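Local coordinates for hypothetical protein DR_0824 (Deinococcus radiodurans, PDB 2IMR) that deaminates aminodeoxyfutalosine to futalosine in menaquinone biosynthesis, using one bound zinc ion per subunit, at residues D290-M304 with R314-S328. Sequence-based numbering, arbitrary orientation.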
ATOM      1  N   ASP A 290     -15.556 -11.798   2.242  1.00 18.67           N
ATOM      2  CA  ASP A 290     -16.494 -11.344   3.254  1.00 18.74           C
ATOM      3  C   ASP A 290     -17.283 -12.519   3.831  1.00 20.11           C
ATOM      4  O   ASP A 290     -17.384 -12.667   5.050  1.00 20.76           O
ATOM      5  CB  ASP A 290     -17.440 -10.305   2.648  1.00 19.85           C
ATOM      6  CG  ASP A 290     -18.250  -9.569   3.702  1.00 22.08           C
ATOM      7  OD1 ASP A 290     -17.700  -9.281   4.790  1.00 22.21           O
ATOM      8  OD2 ASP A 290     -19.429  -9.264   3.435  1.00 25.91           O
ATOM      9  N   GLU A 291     -17.824 -13.364   2.958  1.00 21.11           N
ATOM     10  CA  GLU A 291     -18.604 -14.511   3.419  1.00 23.23           C
ATOM     11  C   GLU A 291     -17.725 -15.594   4.026  1.00 24.22           C
ATOM     12  O   GLU A 291     -18.200 -16.422   4.806  1.00 22.77           O
ATOM     13  CB  GLU A 291     -19.438 -15.086   2.276  1.00 23.29           C
ATOM     14  CG  GLU A 291     -20.310 -14.043   1.602  1.00 25.58           C
ATOM     15  CD  GLU A 291     -21.381 -14.638   0.721  1.00 25.78           C
ATOM     16  OE1 GLU A 291     -21.157 -15.725   0.146  1.00 26.33           O
ATOM     17  OE2 GLU A 291     -22.450 -14.007   0.590  1.00 27.65           O
ATOM     18  N   LEU A 292     -16.442 -15.586   3.672  1.00 22.38           N
ATOM     19  CA  LEU A 292     -15.513 -16.562   4.216  1.00 21.62           C
ATOM     20  C   LEU A 292     -15.166 -16.172   5.645  1.00 21.08           C
ATOM     21  O   LEU A 292     -14.631 -16.981   6.403  1.00 20.70           O
ATOM     22  CB  LEU A 292     -14.233 -16.624   3.372  1.00 21.19           C
ATOM     23  CG  LEU A 292     -13.185 -17.654   3.800  1.00 21.13           C
ATOM     24  CD1 LEU A 292     -13.795 -19.052   3.813  1.00 20.15           C
ATOM     25  CD2 LEU A 292     -12.007 -17.610   2.833  1.00 18.28           C
ATOM     26  N   GLY A 293     -15.471 -14.926   6.003  1.00 21.45           N
ATOM     27  CA  GLY A 293     -15.195 -14.446   7.345  1.00 21.47           C
ATOM     28  C   GLY A 293     -13.818 -13.833   7.494  1.00 22.45           C
ATOM     29  O   GLY A 293     -13.378 -13.538   8.605  1.00 22.75           O
ATOM     30  N   VAL A 294     -13.132 -13.641   6.371  1.00 21.23           N
ATOM     31  CA  VAL A 294     -11.793 -13.066   6.391  1.00 20.64           C
ATOM     32  C   VAL A 294     -11.801 -11.555   6.637  1.00 19.82           C
ATOM     33  O   VAL A 294     -10.883 -11.027   7.265  1.00 20.61           O
ATOM     34  CB  VAL A 294     -11.052 -13.375   5.065  1.00 21.48           C
ATOM     35  CG1 VAL A 294      -9.701 -12.674   5.031  1.00 23.05           C
ATOM     36  CG2 VAL A 294     -10.860 -14.875   4.931  1.00 23.48           C
ATOM     37  N   LEU A 295     -12.826 -10.853   6.158  1.00 19.47           N
ATOM     38  CA  LEU A 295     -12.871  -9.406   6.363  1.00 20.76           C
ATOM     39  C   LEU A 295     -13.088  -9.046   7.826  1.00 22.42           C
ATOM     40  O   LEU A 295     -12.875  -7.901   8.235  1.00 21.60           O
ATOM     41  CB  LEU A 295     -13.955  -8.762   5.489  1.00 20.18           C
ATOM     42  CG  LEU A 295     -13.748  -8.933   3.976  1.00 21.63           C
ATOM     43  CD1 LEU A 295     -14.670  -8.004   3.218  1.00 18.99           C
ATOM     44  CD2 LEU A 295     -12.295  -8.627   3.608  1.00 21.44           C
ATOM     45  N   ALA A 296     -13.492 -10.036   8.616  1.00 24.58           N
ATOM     46  CA  ALA A 296     -13.724  -9.840  10.043  1.00 26.98           C
ATOM     47  C   ALA A 296     -12.432  -9.424  10.739  1.00 27.93           C
ATOM     48  O   ALA A 296     -12.459  -8.730  11.757  1.00 29.88           O
ATOM     49  CB  ALA A 296     -14.261 -11.129  10.664  1.00 27.40           C
ATOM     50  N   ALA A 297     -11.300  -9.850  10.185  1.00 26.66           N
ATOM     51  CA  ALA A 297      -9.995  -9.523  10.750  1.00 26.29           C
ATOM     52  C   ALA A 297      -9.521  -8.122  10.333  1.00 25.87           C
ATOM     53  O   ALA A 297      -8.423  -7.699  10.693  1.00 25.48           O
ATOM     54  CB  ALA A 297      -8.971 -10.573  10.320  1.00 27.24           C
ATOM     55  N   ARG A 298     -10.366  -7.410   9.590  1.00 24.20           N
ATOM     56  CA  ARG A 298     -10.055  -6.064   9.102  1.00 24.49           C
ATOM     57  C   ARG A 298      -8.730  -5.983   8.346  1.00 22.13           C
ATOM     58  O   ARG A 298      -7.918  -5.086   8.593  1.00 22.58           O
ATOM     59  CB  ARG A 298     -10.025  -5.053  10.253  1.00 27.25           C
ATOM     60  CG  ARG A 298     -11.388  -4.593  10.748  1.00 30.38           C
ATOM     61  CD  ARG A 298     -11.213  -3.457  11.744  1.00 32.61           C
ATOM     62  NE  ARG A 298     -10.346  -3.853  12.850  1.00 32.67           N
ATOM     63  CZ  ARG A 298      -9.507  -3.036  13.479  1.00 34.25           C
ATOM     64  NH1 ARG A 298      -9.412  -1.764  13.115  1.00 33.38           N
ATOM     65  NH2 ARG A 298      -8.748  -3.495  14.468  1.00 35.52           N
ATOM     66  N   PRO A 299      -8.493  -6.916   7.412  1.00 19.47           N
ATOM     67  CA  PRO A 299      -7.234  -6.872   6.661  1.00 18.84           C
ATOM     68  C   PRO A 299      -7.224  -5.674   5.719  1.00 18.59           C
ATOM     69  O   PRO A 299      -8.284  -5.223   5.276  1.00 18.77           O
ATOM     70  CB  PRO A 299      -7.261  -8.180   5.884  1.00 17.48           C
ATOM     71  CG  PRO A 299      -8.729  -8.318   5.560  1.00 20.06           C
ATOM     72  CD  PRO A 299      -9.367  -7.991   6.904  1.00 18.49           C
ATOM     73  N   THR A 300      -6.036  -5.157   5.423  1.00 16.29           N
ATOM     74  CA  THR A 300      -5.926  -4.051   4.485  1.00 16.60           C
ATOM     75  C   THR A 300      -5.953  -4.691   3.099  1.00 16.14           C
ATOM     76  O   THR A 300      -5.210  -5.632   2.826  1.00 17.22           O
ATOM     77  CB  THR A 300      -4.610  -3.266   4.685  1.00 17.43           C
ATOM     78  OG1 THR A 300      -4.650  -2.595   5.949  1.00 19.34           O
ATOM     79  CG2 THR A 300      -4.425  -2.235   3.586  1.00 18.05           C
ATOM     80  N   LEU A 301      -6.829  -4.189   2.234  1.00 16.33           N
ATOM     81  CA  LEU A 301      -6.973  -4.727   0.888  1.00 15.16           C
ATOM     82  C   LEU A 301      -6.227  -3.862  -0.120  1.00 16.30           C
ATOM     83  O   LEU A 301      -6.435  -2.649  -0.189  1.00 15.85           O
ATOM     84  CB  LEU A 301      -8.456  -4.809   0.523  1.00 15.15           C
ATOM     85  CG  LEU A 301      -9.320  -5.542   1.560  1.00 14.28           C
ATOM     86  CD1 LEU A 301     -10.775  -5.521   1.111  1.00 13.43           C
ATOM     87  CD2 LEU A 301      -8.829  -6.983   1.742  1.00 15.63           C
ATOM     88  N   VAL A 302      -5.371  -4.501  -0.910  1.00 14.89           N
ATOM     89  CA  VAL A 302      -4.558  -3.795  -1.896  1.00 14.98           C
ATOM     90  C   VAL A 302      -5.088  -3.855  -3.329  1.00 15.52           C
ATOM     91  O   VAL A 302      -5.586  -4.890  -3.777  1.00 14.05           O
ATOM     92  CB  VAL A 302      -3.117  -4.335  -1.866  1.00 16.18           C
ATOM     93  CG1 VAL A 302      -2.224  -3.510  -2.789  1.00 16.36           C
ATOM     94  CG2 VAL A 302      -2.597  -4.308  -0.431  1.00 16.00           C
ATOM     95  N   HIS A 303      -4.970  -2.722  -4.025  1.00 13.68           N
ATOM     96  CA  HIS A 303      -5.407  -2.540  -5.407  1.00 13.14           C
ATOM     97  C   HIS A 303      -6.907  -2.294  -5.456  1.00 13.69           C
ATOM     98  O   HIS A 303      -7.332  -1.155  -5.635  1.00 13.70           O
ATOM     99  CB  HIS A 303      -4.992  -3.739  -6.272  1.00 13.77           C
ATOM    100  CG  HIS A 303      -3.504  -3.884  -6.403  1.00 14.03           C
ATOM    101  ND1 HIS A 303      -2.692  -2.843  -6.805  1.00 15.41           N
ATOM    102  CD2 HIS A 303      -2.680  -4.929  -6.154  1.00 14.20           C
ATOM    103  CE1 HIS A 303      -1.432  -3.240  -6.795  1.00 16.39           C
ATOM    104  NE2 HIS A 303      -1.396  -4.501  -6.403  1.00 14.73           N
ATOM    105  N   MET A 304      -7.705  -3.348  -5.308  1.00 13.33           N
ATOM    106  CA  MET A 304      -9.156  -3.192  -5.275  1.00 14.31           C
ATOM    107  C   MET A 304      -9.691  -2.342  -6.418  1.00 14.90           C
ATOM    108  O   MET A 304     -10.523  -1.451  -6.211  1.00 14.67           O
ATOM    109  CB  MET A 304      -9.552  -2.547  -3.949  1.00 13.60           C
ATOM    110  CG  MET A 304      -9.265  -3.408  -2.737  1.00 13.66           C
ATOM    111  SD  MET A 304     -10.420  -4.778  -2.693  1.00 13.92           S
ATOM    112  CE  MET A 304     -11.879  -3.935  -1.998  1.00 14.34           C
ATOM    113  N   ARG A 314     -19.422  -3.722   1.443  1.00 21.12           N
ATOM    114  CA  ARG A 314     -18.919  -4.772   2.327  1.00 20.77           C
ATOM    115  C   ARG A 314     -17.607  -4.345   2.986  1.00 20.46           C
ATOM    116  O   ARG A 314     -17.377  -4.606   4.169  1.00 21.30           O
ATOM    117  CB  ARG A 314     -18.707  -6.077   1.543  1.00 21.61           C
ATOM    118  CG  ARG A 314     -19.987  -6.704   1.005  1.00 24.69           C
ATOM    119  CD  ARG A 314     -19.685  -7.925   0.141  1.00 24.27           C
ATOM    120  NE  ARG A 314     -20.897  -8.584  -0.352  1.00 26.46           N
ATOM    121  CZ  ARG A 314     -21.638  -9.436   0.356  1.00 25.50           C
ATOM    122  NH1 ARG A 314     -21.303  -9.746   1.599  1.00 23.48           N
ATOM    123  NH2 ARG A 314     -22.715  -9.982  -0.186  1.00 28.41           N
ATOM    124  N   VAL A 315     -16.747  -3.692   2.213  1.00 20.93           N
ATOM    125  CA  VAL A 315     -15.462  -3.220   2.722  1.00 20.75           C
ATOM    126  C   VAL A 315     -15.669  -2.158   3.798  1.00 20.90           C
ATOM    127  O   VAL A 315     -15.016  -2.177   4.844  1.00 21.29           O
ATOM    128  CB  VAL A 315     -14.603  -2.627   1.571  1.00 20.00           C
ATOM    129  CG1 VAL A 315     -13.358  -1.948   2.129  1.00 17.03           C
ATOM    130  CG2 VAL A 315     -14.219  -3.732   0.606  1.00 18.30           C
ATOM    131  N   ALA A 316     -16.580  -1.233   3.532  1.00 22.17           N
ATOM    132  CA  ALA A 316     -16.885  -0.161   4.472  1.00 23.49           C
ATOM    133  C   ALA A 316     -17.428  -0.721   5.788  1.00 24.35           C
ATOM    134  O   ALA A 316     -17.025  -0.294   6.870  1.00 24.84           O
ATOM    135  CB  ALA A 316     -17.893   0.795   3.851  1.00 22.01           C
ATOM    136  N   ARG A 317     -18.340  -1.681   5.686  1.00 24.87           N
ATOM    137  CA  ARG A 317     -18.942  -2.309   6.862  1.00 25.34           C
ATOM    138  C   ARG A 317     -17.906  -2.997   7.740  1.00 24.63           C
ATOM    139  O   ARG A 317     -17.963  -2.919   8.972  1.00 21.98           O
ATOM    140  CB  ARG A 317     -19.995  -3.335   6.421  1.00 27.88           C
ATOM    141  CG  ARG A 317     -20.555  -4.186   7.556  1.00 32.10           C
ATOM    142  CD  ARG A 317     -21.686  -5.085   7.079  1.00 34.52           C
ATOM    143  NE  ARG A 317     -21.275  -6.011   6.025  1.00 35.22           N
ATOM    144  CZ  ARG A 317     -22.080  -6.921   5.487  1.00 36.04           C
ATOM    145  NH1 ARG A 317     -23.334  -7.023   5.909  1.00 37.66           N
ATOM    146  NH2 ARG A 317     -21.640  -7.727   4.530  1.00 34.76           N
ATOM    147  N   ALA A 318     -16.952  -3.670   7.100  1.00 22.51           N
ATOM    148  CA  ALA A 318     -15.907  -4.392   7.816  1.00 23.49           C
ATOM    149  C   ALA A 318     -14.867  -3.472   8.446  1.00 23.09           C
ATOM    150  O   ALA A 318     -14.158  -3.868   9.372  1.00 22.71           O
ATOM    151  CB  ALA A 318     -15.226  -5.380   6.874  1.00 23.41           C
ATOM    152  N   GLY A 319     -14.769  -2.248   7.941  1.00 22.39           N
ATOM    153  CA  GLY A 319     -13.796  -1.314   8.480  1.00 22.56           C
ATOM    154  C   GLY A 319     -12.390  -1.567   7.948  1.00 23.38           C
ATOM    155  O   GLY A 319     -11.400  -1.251   8.612  1.00 22.65           O
ATOM    156  N   CYS A 320     -12.302  -2.146   6.753  1.00 22.25           N
ATOM    157  CA  CYS A 320     -11.008  -2.429   6.132  1.00 21.97           C
ATOM    158  C   CYS A 320     -10.445  -1.186   5.448  1.00 22.37           C
ATOM    159  O   CYS A 320     -11.189  -0.391   4.873  1.00 22.36           O
ATOM    160  CB  CYS A 320     -11.141  -3.528   5.069  1.00 20.91           C
ATOM    161  SG  CYS A 320     -11.545  -5.190   5.653  1.00 20.20           S
ATOM    162  N   ALA A 321      -9.131  -1.017   5.517  1.00 20.87           N
ATOM    163  CA  ALA A 321      -8.484   0.103   4.851  1.00 20.60           C
ATOM    164  C   ALA A 321      -8.037  -0.463   3.505  1.00 19.70           C
ATOM    165  O   ALA A 321      -7.914  -1.678   3.359  1.00 18.21           O
ATOM    166  CB  ALA A 321      -7.277   0.574   5.651  1.00 20.03           C
ATOM    167  N   VAL A 322      -7.812   0.399   2.522  1.00 19.00           N
ATOM    168  CA  VAL A 322      -7.366  -0.066   1.214  1.00 17.30           C
ATOM    169  C   VAL A 322      -6.155   0.727   0.747  1.00 17.34           C
ATOM    170  O   VAL A 322      -6.015   1.909   1.065  1.00 16.24           O
ATOM    171  CB  VAL A 322      -8.484   0.074   0.146  1.00 20.31           C
ATOM    172  CG1 VAL A 322      -9.682  -0.780   0.533  1.00 18.40           C
ATOM    173  CG2 VAL A 322      -8.893   1.530  -0.006  1.00 22.60           C
ATOM    174  N   VAL A 323      -5.266   0.071   0.006  1.00 16.73           N
ATOM    175  CA  VAL A 323      -4.092   0.755  -0.520  1.00 14.96           C
ATOM    176  C   VAL A 323      -4.171   0.748  -2.038  1.00 14.61           C
ATOM    177  O   VAL A 323      -4.368  -0.301  -2.650  1.00 12.56           O
ATOM    178  CB  VAL A 323      -2.774   0.066  -0.095  1.00 16.42           C
ATOM    179  CG1 VAL A 323      -1.580   0.849  -0.653  1.00 13.85           C
ATOM    180  CG2 VAL A 323      -2.688  -0.016   1.418  1.00 14.80           C
ATOM    181  N   THR A 324      -4.040   1.920  -2.653  1.00 12.56           N
ATOM    182  CA  THR A 324      -4.082   1.999  -4.105  1.00 13.21           C
ATOM    183  C   THR A 324      -2.673   2.341  -4.600  1.00 14.13           C
ATOM    184  O   THR A 324      -1.954   3.093  -3.946  1.00 12.36           O
ATOM    185  CB  THR A 324      -5.119   3.061  -4.576  1.00 13.14           C
ATOM    186  OG1 THR A 324      -5.139   3.132  -6.008  1.00 11.94           O
ATOM    187  CG2 THR A 324      -4.788   4.431  -4.012  1.00 15.55           C
ATOM    188  N   CYS A 325      -2.281   1.751  -5.734  1.00 13.37           N
ATOM    189  CA  CYS A 325      -0.969   1.970  -6.353  1.00 13.47           C
ATOM    190  C   CYS A 325      -1.258   2.452  -7.779  1.00 14.22           C
ATOM    191  O   CYS A 325      -1.282   1.666  -8.728  1.00 14.70           O
ATOM    192  CB  CYS A 325      -0.171   0.653  -6.386  1.00 13.93           C
ATOM    193  SG  CYS A 325       0.057  -0.159  -4.761  1.00 13.72           S
ATOM    194  N   PRO A 326      -1.489   3.763  -7.943  1.00 14.98           N
ATOM    195  CA  PRO A 326      -1.800   4.401  -9.228  1.00 15.66           C
ATOM    196  C   PRO A 326      -0.970   4.004 -10.446  1.00 14.74           C
ATOM    197  O   PRO A 326      -1.492   3.424 -11.395  1.00 13.11           O
ATOM    198  CB  PRO A 326      -1.687   5.888  -8.906  1.00 14.47           C
ATOM    199  CG  PRO A 326      -2.113   5.946  -7.484  1.00 14.40           C
ATOM    200  CD  PRO A 326      -1.371   4.777  -6.885  1.00 13.54           C
ATOM    201  N   ARG A 327       0.317   4.322 -10.436  1.00 14.34           N
ATOM    202  CA  ARG A 327       1.145   3.996 -11.586  1.00 13.58           C
ATOM    203  C   ARG A 327       1.157   2.513 -11.915  1.00 14.93           C
ATOM    204  O   ARG A 327       1.038   2.132 -13.078  1.00 12.51           O
ATOM    205  CB  ARG A 327       2.565   4.515 -11.369  1.00 14.00           C
ATOM    206  CG  ARG A 327       2.619   6.031 -11.387  1.00 15.49           C
ATOM    207  CD  ARG A 327       4.034   6.540 -11.183  1.00 17.78           C
ATOM    208  NE  ARG A 327       4.562   6.155  -9.880  1.00 17.73           N
ATOM    209  CZ  ARG A 327       5.767   6.499  -9.437  1.00 17.69           C
ATOM    210  NH1 ARG A 327       6.572   7.238 -10.197  1.00 13.92           N
ATOM    211  NH2 ARG A 327       6.167   6.104  -8.238  1.00 15.97           N
ATOM    212  N   SER A 328       1.292   1.675 -10.891  1.00 14.72           N
ATOM    213  CA  SER A 328       1.307   0.239 -11.107  1.00 14.81           C
ATOM    214  C   SER A 328       0.051  -0.226 -11.842  1.00 15.13           C
ATOM    215  O   SER A 328       0.140  -0.998 -12.797  1.00 14.60           O
ATOM    216  CB  SER A 328       1.420  -0.504  -9.771  1.00 14.43           C
ATOM    217  OG  SER A 328       1.423  -1.906  -9.979  1.00 13.71           O
TER
HETATM  218  O   HOH W   1     -18.558  -6.706   5.601  1.00 21.21           O
HETATM  219  O   HOH W   2     -23.465 -11.724   2.013  1.00 39.71           O
HETATM  220  O   HOH W   3      -7.300  -2.560   7.347  1.00 19.78           O
HETATM  221  O   HOH W   4      -5.345   0.575  -6.669  1.00 13.04           O
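Asp-290 OD2 sits in the plane of the Arg-314 guanidinium, at its edge, and receives NH1 at 2.7 Å on its anti lone pair; carboxylate and guanidinium planes are turned 69° apart. The same oxygen lies near the edge of the Arg-317 guanidinium, forming a weaker, bent bond to NH2 (N-H...O 127°), so two salt bridges converge on one atom. The other oxygen, OD1, takes a water that also bonds Arg-317 NE and Arg-314 O. Glu-291 OE2 stands well out of the Arg-314 plane and reaches it through a second water on NH2; its OE2 is salt-bridged to Arg-287 and its OE1 to Arg-277, while Asp-310 takes Arg-314 NE. Were Arg-314 replaced by an alanine, Asp-290 would probably keep the weak Arg-317 bridge but lose its stronger one, and Asp-310 would lose its mate. At the other end, Val-302 CG1 lies over the centre of one face of the His-303 ring, 3.7 Å above it, and Cys-325 SG approaches His-303 CE1 obliquely at 4.0 Å. Between these ends the strands pair in parallel: Leu-301 N binds Ala-321 O at 3.0 Å, Leu-301 O accepts Val-323 N, and His-303 N meets Val-323 O nearly head-on (C=O...N 177°). Thr-300 CG2, which lies anti to the backbone N, touches Val-323 CG2 at 3.6 Å. On the helix side, Val-315 CG2 packs against Met-304 CE (3.5 Å) and Leu-301 CD1. Strand 300-303, helix 309-318 and strand 322-324 make up a beta-alpha-beta unit of the amidohydrolase TIM barrel, with His-303 beside the zinc ion and Glu-243, the probable proton donor; strand 238-241 pairs with the other edge of 300-303, and helix 285-292 meets 309-318 through the salt-bridge network.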